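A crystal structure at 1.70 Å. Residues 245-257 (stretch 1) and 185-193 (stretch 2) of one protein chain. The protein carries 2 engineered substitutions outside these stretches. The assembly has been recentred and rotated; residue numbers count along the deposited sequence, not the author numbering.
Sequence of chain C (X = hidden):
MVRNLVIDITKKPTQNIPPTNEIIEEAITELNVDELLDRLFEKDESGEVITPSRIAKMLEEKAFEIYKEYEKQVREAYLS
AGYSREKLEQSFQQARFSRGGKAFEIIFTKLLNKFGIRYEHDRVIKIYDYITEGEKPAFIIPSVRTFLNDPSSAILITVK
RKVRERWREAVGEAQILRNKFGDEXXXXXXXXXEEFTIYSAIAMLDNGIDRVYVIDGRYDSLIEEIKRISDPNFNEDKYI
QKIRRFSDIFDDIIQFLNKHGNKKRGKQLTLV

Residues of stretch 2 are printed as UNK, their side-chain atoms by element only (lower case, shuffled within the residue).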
# COMPACT_ATOMS: atom_id res chain seq x y z
N ARG C 245 10.51 -15.00 14.15
CA ARG C 245 10.45 -15.70 12.89
C ARG C 245 9.02 -16.10 12.60
O ARG C 245 8.25 -16.47 13.48
CB ARG C 245 11.32 -16.97 12.97
CG ARG C 245 12.75 -16.72 13.14
CD ARG C 245 13.45 -18.07 13.27
NE ARG C 245 14.91 -17.96 13.19
CZ ARG C 245 15.72 -17.71 14.23
NH1 ARG C 245 15.21 -17.52 15.45
NH2 ARG C 245 17.04 -17.64 14.06
N PHE C 246 8.67 -16.08 11.32
CA PHE C 246 7.40 -16.61 10.86
C PHE C 246 7.08 -17.96 11.47
O PHE C 246 5.98 -18.22 11.92
CB PHE C 246 7.43 -16.72 9.34
CG PHE C 246 6.21 -17.36 8.76
CD1 PHE C 246 5.08 -16.61 8.50
CD2 PHE C 246 6.17 -18.72 8.52
CE1 PHE C 246 3.96 -17.20 7.95
CE2 PHE C 246 5.03 -19.31 7.98
CZ PHE C 246 3.94 -18.54 7.70
N SER C 247 8.06 -18.84 11.51
CA SER C 247 7.80 -20.16 12.01
C SER C 247 7.30 -20.17 13.42
O SER C 247 6.65 -21.15 13.85
CB SER C 247 9.06 -21.01 11.89
OG SER C 247 9.25 -21.32 10.54
N ASP C 248 7.63 -19.13 14.18
CA ASP C 248 7.30 -19.08 15.59
C ASP C 248 5.86 -18.73 15.84
O ASP C 248 5.36 -18.89 16.97
CB ASP C 248 8.10 -17.99 16.30
CG ASP C 248 9.56 -18.27 16.38
OD1 ASP C 248 9.97 -19.37 16.06
OD2 ASP C 248 10.29 -17.34 16.76
N ILE C 249 5.16 -18.21 14.83
CA ILE C 249 3.86 -17.64 15.11
C ILE C 249 2.87 -18.71 15.58
O ILE C 249 1.99 -18.45 16.35
CB ILE C 249 3.31 -16.84 13.94
CG1 ILE C 249 2.14 -15.96 14.41
CG2 ILE C 249 2.93 -17.77 12.75
CD1 ILE C 249 1.68 -14.92 13.40
N PHE C 250 3.03 -19.93 15.12
CA PHE C 250 2.07 -20.98 15.39
C PHE C 250 2.08 -21.39 16.85
O PHE C 250 1.02 -21.38 17.51
CB PHE C 250 2.29 -22.11 14.41
CG PHE C 250 2.17 -21.63 13.01
CD1 PHE C 250 0.94 -21.32 12.50
CD2 PHE C 250 3.30 -21.30 12.27
CE1 PHE C 250 0.82 -20.79 11.25
CE2 PHE C 250 3.19 -20.77 11.02
CZ PHE C 250 1.95 -20.51 10.50
N ASP C 251 3.26 -21.63 17.38
CA ASP C 251 3.37 -21.93 18.79
C ASP C 251 3.03 -20.68 19.62
O ASP C 251 2.44 -20.78 20.67
CB ASP C 251 4.76 -22.44 19.11
CG ASP C 251 4.90 -22.84 20.56
OD1 ASP C 251 4.07 -23.67 20.96
OD2 ASP C 251 5.77 -22.27 21.27
N ASP C 252 3.39 -19.49 19.12
CA ASP C 252 3.06 -18.25 19.84
C ASP C 252 1.55 -18.13 19.99
O ASP C 252 1.04 -17.71 21.03
CB ASP C 252 3.60 -17.05 19.09
CG ASP C 252 5.10 -16.88 19.20
OD1 ASP C 252 5.76 -17.66 19.92
OD2 ASP C 252 5.61 -15.91 18.59
N ILE C 253 0.82 -18.48 18.95
CA ILE C 253 -0.63 -18.43 19.00
C ILE C 253 -1.13 -19.46 20.02
O ILE C 253 -1.97 -19.17 20.87
CB ILE C 253 -1.27 -18.73 17.65
CG1 ILE C 253 -1.00 -17.59 16.67
CG2 ILE C 253 -2.77 -18.93 17.80
CD1 ILE C 253 -1.21 -18.02 15.20
N ILE C 254 -0.59 -20.66 19.92
CA ILE C 254 -0.95 -21.75 20.86
C ILE C 254 -0.73 -21.27 22.30
O ILE C 254 -1.58 -21.46 23.17
CB ILE C 254 -0.13 -23.02 20.58
CG1 ILE C 254 -0.68 -23.72 19.32
CG2 ILE C 254 -0.22 -23.98 21.78
CD1 ILE C 254 0.25 -24.72 18.69
N GLN C 255 0.42 -20.67 22.57
CA GLN C 255 0.74 -20.24 23.93
C GLN C 255 -0.14 -19.08 24.38
O GLN C 255 -0.55 -18.99 25.54
CB GLN C 255 2.20 -19.83 24.04
CG GLN C 255 3.19 -20.94 23.70
CD GLN C 255 3.05 -22.14 24.60
OE1 GLN C 255 2.79 -22.00 25.79
NE2 GLN C 255 3.25 -23.33 24.06
N PHE C 256 -0.42 -18.18 23.46
CA PHE C 256 -1.35 -17.12 23.73
C PHE C 256 -2.71 -17.69 24.10
O PHE C 256 -3.29 -17.30 25.09
CB PHE C 256 -1.50 -16.21 22.52
CG PHE C 256 -2.54 -15.18 22.70
CD1 PHE C 256 -2.21 -13.92 23.19
CD2 PHE C 256 -3.86 -15.46 22.37
CE1 PHE C 256 -3.21 -12.96 23.36
CE2 PHE C 256 -4.85 -14.54 22.55
CZ PHE C 256 -4.53 -13.27 23.05
N LEU C 257 -3.23 -18.62 23.30
CA LEU C 257 -4.58 -19.15 23.54
C LEU C 257 -4.63 -19.96 24.84
O LEU C 257 -5.61 -19.88 25.56
CB LEU C 257 -5.05 -20.00 22.37
CG LEU C 257 -5.31 -19.22 21.07
CD1 LEU C 257 -5.57 -20.19 19.95
CD2 LEU C 257 -6.46 -18.21 21.23
N UNK C 185 -5.85 -4.75 22.78
CA UNK C 185 -5.89 -5.66 21.64
C UNK C 185 -4.49 -6.26 21.42
O UNK C 185 -3.48 -5.72 21.90
c UNK C 185 -5.81 -3.49 18.40
c UNK C 185 -7.75 -4.35 20.61
c UNK C 185 -5.38 -3.99 19.80
c UNK C 185 -6.40 -4.99 20.37
N UNK C 186 -4.48 -7.39 20.72
CA UNK C 186 -3.27 -8.08 20.34
C UNK C 186 -3.22 -8.04 18.82
O UNK C 186 -4.03 -8.64 18.16
c UNK C 186 -3.32 -9.50 20.82
c UNK C 186 -3.44 -9.58 22.31
n UNK C 186 -4.60 -10.03 22.79
o UNK C 186 -2.54 -9.18 23.02
N UNK C 187 -2.27 -7.29 18.30
CA UNK C 187 -2.22 -7.06 16.87
C UNK C 187 -0.83 -7.45 16.40
O UNK C 187 0.16 -6.84 16.83
c UNK C 187 -3.96 -5.15 14.64
c UNK C 187 -4.17 -4.90 13.30
c UNK C 187 -3.09 -4.78 12.46
c UNK C 187 -2.46 -5.59 16.57
c UNK C 187 -1.82 -4.94 12.92
c UNK C 187 -2.69 -5.30 15.13
c UNK C 187 -1.61 -5.19 14.27
N UNK C 188 -0.77 -8.49 15.56
CA UNK C 188 0.50 -9.03 15.14
C UNK C 188 0.62 -8.85 13.64
O UNK C 188 -0.34 -8.99 12.92
c UNK C 188 0.47 -13.13 19.74
c UNK C 188 0.38 -10.01 17.97
c UNK C 188 0.65 -14.37 19.18
c UNK C 188 0.55 -10.86 16.93
c UNK C 188 0.79 -13.45 16.96
n UNK C 188 0.30 -10.71 19.15
c UNK C 188 0.64 -10.52 15.48
c UNK C 188 0.77 -14.54 17.82
c UNK C 188 0.58 -12.17 17.49
c UNK C 188 0.45 -12.04 18.88
N UNK C 189 1.83 -8.56 13.19
CA UNK C 189 2.10 -8.35 11.79
C UNK C 189 2.99 -9.46 11.32
O UNK C 189 4.02 -9.77 11.92
c UNK C 189 2.65 -5.83 8.02
c UNK C 189 3.84 -6.26 7.52
c UNK C 189 4.39 -7.21 9.65
c UNK C 189 4.70 -6.96 8.31
c UNK C 189 2.34 -6.06 9.35
c UNK C 189 2.84 -7.04 11.59
c UNK C 189 3.22 -6.76 10.17
N UNK C 190 2.63 -10.00 10.16
CA UNK C 190 3.41 -11.02 9.50
C UNK C 190 3.75 -10.54 8.09
O UNK C 190 2.86 -10.21 7.34
c UNK C 190 2.18 -12.83 10.71
c UNK C 190 3.43 -13.36 8.62
c UNK C 190 2.62 -12.34 9.37
N UNK C 191 5.05 -10.53 7.78
CA UNK C 191 5.52 -10.20 6.46
C UNK C 191 6.27 -11.39 5.97
O UNK C 191 6.82 -12.16 6.77
N UNK C 192 6.25 -11.61 4.68
CA UNK C 192 6.94 -12.74 4.12
C UNK C 192 7.91 -12.19 3.07
O UNK C 192 7.81 -12.46 1.88
c UNK C 192 6.68 -15.73 4.81
c UNK C 192 6.58 -15.91 2.45
c UNK C 192 7.02 -17.21 2.54
c UNK C 192 5.95 -13.73 3.54
c UNK C 192 7.28 -17.77 3.78
c UNK C 192 6.42 -15.16 3.60
c UNK C 192 7.16 -17.04 4.90
N UNK C 193 8.85 -11.40 3.57
CA UNK C 193 9.62 -10.48 2.75
C UNK C 193 11.02 -10.48 3.26
O UNK C 193 11.30 -10.04 4.37
c UNK C 193 9.01 -9.07 2.80
c UNK C 193 9.63 -8.10 1.83
o UNK C 193 10.77 -8.34 1.38
o UNK C 193 8.98 -7.06 1.54

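Position 185 carries four side-chain carbons, forked at the first, with one arm two carbons long. It lies out of reach of the helix, and this branching identifies Ile185. At position 186 there are two carbons, the second bearing one oxygen and one nitrogen, the pattern of a carboxamide, and the nitrogen lies against the ring of Phe256; the residue is Asn186. Its CA-to-CB bond points toward stretch 1, and ND2 of Asn186 lies 3.3 Å from CZ of Phe256, near the plane of that ring and at its edge. ND2 of Asn186 is hydrogen-bonded elsewhere in the structure, so its place beside an apolar ring edge does not leave it without a partner.

Position 187 has one carbon followed by a ring of six carbons, with no oxygen on the ring, and touches nothing on stretch 1; it is Phe187. Position 188 is bulkier: one carbon leads into fused five- and six-membered rings that hold eight carbons and one nitrogen. These rings reach Ile249, Asp252, Ile253 and Phe256, and only an indole fits them, so the residue is Trp188. CE3 of Trp188 lies 3.8 Å from CG1 of Ile249, its CZ3 3.7 Å from CG1 of Ile253, and its CH2 3.8 Å from the backbone O of Asp252. The Ile249 and Asp252 atoms lie at the edge of the indole, near its plane.

Position 189 again shows one carbon and a six-carbon ring, but its CA-to-CB bond points away from the helix: Phe189. Position 190 has three carbons, the first carrying the other two, and its outer carbons pack on Phe246 and Ile249; it is Val190. CG1 of Val190 packs 3.6 Å from CD1 of Phe246, and CG2 of Val190 lies 3.4 Å from CD1 of Ile249. Position 191 has no side-chain atoms and is Gly191; an ideal CB there would be crowded by CE2 of Phe189, 3.2 Å away.

At position 192, one carbon leads to a six-carbon ring that packs against the ring of Phe246; this is Phe192. The CA-to-CB bond runs sideways, but the end of the side chain comes nearer, setting CE1 of Phe192 4.0 Å from CG of Phe246. The edge of this ring meets the face of Phe246, with planes at 63°. Two carbons, the second carrying two oxygens, make position 193 Asp193, beyond reach of stretch 1.

The contact is therefore mainly side-chain packing, without a hydrogen bond between the stretches. Helix and strand run nearly antiparallel, at 169°, with axes 12.0 Å apart at closest approach. Alternation along the strand directs Asn186, Trp188 and Val190 toward stretch 1, from which Phe246, Ile249, Asp252 and Phe256 point back. Trp188, with the largest covered area, spans much of the gap.

Stretch 2 185-193: INFWFVGFD
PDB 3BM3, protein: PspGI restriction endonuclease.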